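Local coordinates for restriction endonuclease AspBHI (Azoarcus sp., PDB 4OC8) that cleaves DNA in a modification-dependent manner as a restriction endonuclease and assembles as a tetramer, at the interface of chains A and B. Sequence-based numbering; all coordinates share one arbitrary frame. Chains: chain A/B, restriction endonuclease AspBHI.

The interface of chains A and B. Residues chain A 214, 216-218; chain B 68, 157-160.
This is a subunit interface of the tetramer, where an extended stretch of chain A lies alongside a strand edge of chain B. Backbone hydrogen bonds carry it. A:Arg217 pairs with B:Thr159 as a parallel beta bridge. The amide N of B:Thr159 gives a nearly straight bond (176° at H) to the carbonyl O of A:Pro216, at 3.1 Å. Two residues on, the amide N of A:Ser218 gives a bond to the carbonyl O of B:Thr159, also at 3.1 Å, so B:Thr159 bonds on both sides of A:Arg217.

The hydroxyl of A:Ser218 adds side-chain bonds. Its OG donates to B:Thr159 O at 2.8 Å, so this carbonyl is gripped by both the amide and the hydroxyl of one serine. All three donors stand above the carbonyl planes. OG also bonds to the hydroxyl OG1 of B:Thr160 at 2.9 Å, direction undecided. With OG1 beside its own backbone N (chi1 -71°), B:Thr160 turns its hydroxyl to A:Ser218.

Charge and packing meet at the serine CB. The carboxylate of B:Glu68 lies against it, with CD 3.4 Å from A:Ser218 CB. B:Lys158 bends at chi3 and chi4 and brings NZ within 3.2 Å of OE1 of B:Glu68, a salt bridge within chain B whose hydrogen bond is weak. An alanine in place of B:Glu68 would remove the carboxylate, so the lysine tip would probably be less fixed and the packing against the serine looser.

In the fold, chain A contributes a loop between helices 199-207 and 224-227, and chain B contributes strand 153-160 together with B:Glu68 from a loop.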
loop_
_atom_site.group_PDB
_atom_site.type_symbol
_atom_site.label_atom_id
_atom_site.label_comp_id
_atom_site.label_asym_id
_atom_site.label_seq_id
_atom_site.Cartn_x
_atom_site.Cartn_y
_atom_site.Cartn_z
ATOM N N MET A 214 -18.184 -6.013 2.267
ATOM C CA MET A 214 -17.335 -4.878 1.953
ATOM C C MET A 214 -18.158 -3.634 1.634
ATOM O O MET A 214 -18.897 -3.597 0.648
ATOM C CB MET A 214 -16.391 -5.240 0.806
ATOM C CG MET A 214 -15.639 -6.529 1.075
ATOM S SD MET A 214 -14.232 -6.819 -0.006
ATOM C CE MET A 214 -13.162 -5.460 0.447
ATOM N N PRO A 216 -17.326 0.125 1.124
ATOM C CA PRO A 216 -16.442 1.279 0.922
ATOM C C PRO A 216 -17.114 2.582 1.323
ATOM O O PRO A 216 -18.317 2.742 1.114
ATOM C CB PRO A 216 -16.191 1.263 -0.584
ATOM C CG PRO A 216 -16.377 -0.149 -0.979
ATOM C CD PRO A 216 -17.469 -0.676 -0.103
ATOM N N ARG A 217 -16.340 3.495 1.903
ATOM C CA ARG A 217 -16.883 4.745 2.413
ATOM C C ARG A 217 -17.207 5.708 1.289
ATOM O O ARG A 217 -16.424 5.867 0.351
ATOM C CB ARG A 217 -15.900 5.404 3.385
ATOM C CG ARG A 217 -15.784 4.704 4.724
ATOM C CD ARG A 217 -14.850 5.439 5.671
ATOM N NE ARG A 217 -14.682 4.693 6.916
ATOM C CZ ARG A 217 -13.809 3.704 7.083
ATOM N NH1 ARG A 217 -13.013 3.342 6.084
ATOM N NH2 ARG A 217 -13.728 3.077 8.249
ATOM N N SER A 218 -18.364 6.349 1.385
ATOM C CA SER A 218 -18.691 7.446 0.492
ATOM C C SER A 218 -17.760 8.615 0.804
ATOM O O SER A 218 -17.171 8.666 1.885
ATOM C CB SER A 218 -20.156 7.851 0.654
ATOM O OG SER A 218 -20.638 7.530 1.947
ATOM N N GLU B 68 -20.717 8.844 -6.530
ATOM C CA GLU B 68 -21.095 7.848 -5.532
ATOM C C GLU B 68 -21.723 6.615 -6.172
ATOM O O GLU B 68 -21.508 5.489 -5.722
ATOM C CB GLU B 68 -22.050 8.444 -4.493
ATOM C CG GLU B 68 -21.379 9.350 -3.468
ATOM C CD GLU B 68 -20.283 8.647 -2.683
ATOM O OE1 GLU B 68 -20.351 7.407 -2.532
ATOM O OE2 GLU B 68 -19.349 9.337 -2.218
ATOM N N TRP B 157 -22.398 -2.970 -1.143
ATOM C CA TRP B 157 -22.573 -2.236 0.105
ATOM C C TRP B 157 -21.864 -0.888 0.067
ATOM O O TRP B 157 -20.844 -0.728 -0.602
ATOM C CB TRP B 157 -22.001 -3.034 1.266
ATOM C CG TRP B 157 -22.783 -4.221 1.670
ATOM C CD1 TRP B 157 -22.629 -5.497 1.219
ATOM C CD2 TRP B 157 -23.825 -4.260 2.646
ATOM N NE1 TRP B 157 -23.521 -6.331 1.850
ATOM C CE2 TRP B 157 -24.266 -5.594 2.732
ATOM C CE3 TRP B 157 -24.430 -3.296 3.457
ATOM C CZ2 TRP B 157 -25.282 -5.984 3.595
ATOM C CZ3 TRP B 157 -25.436 -3.686 4.308
ATOM C CH2 TRP B 157 -25.854 -5.019 4.373
ATOM N N LYS B 158 -22.397 0.076 0.808
ATOM C CA LYS B 158 -21.733 1.362 0.948
ATOM C C LYS B 158 -21.909 1.907 2.362
ATOM O O LYS B 158 -22.954 1.706 2.986
ATOM C CB LYS B 158 -22.255 2.359 -0.088
ATOM C CG LYS B 158 -21.516 3.692 -0.093
ATOM C CD LYS B 158 -21.992 4.610 -1.214
ATOM C CE LYS B 158 -21.459 4.165 -2.572
ATOM N NZ LYS B 158 -19.976 4.179 -2.608
ATOM N N THR B 159 -20.877 2.577 2.870
ATOM C CA THR B 159 -20.942 3.179 4.196
ATOM C C THR B 159 -21.085 4.693 4.114
ATOM O O THR B 159 -20.157 5.394 3.726
ATOM C CB THR B 159 -19.701 2.851 5.047
ATOM O OG1 THR B 159 -19.440 1.445 5.004
ATOM C CG2 THR B 159 -19.931 3.266 6.487
ATOM N N THR B 160 -22.264 5.182 4.471
ATOM C CA THR B 160 -22.506 6.611 4.579
ATOM C C THR B 160 -22.695 6.904 6.055
ATOM O O THR B 160 -23.456 6.208 6.731
ATOM C CB THR B 160 -23.760 7.035 3.793
ATOM O OG1 THR B 160 -23.496 6.959 2.386
ATOM C CG2 THR B 160 -24.162 8.456 4.150
#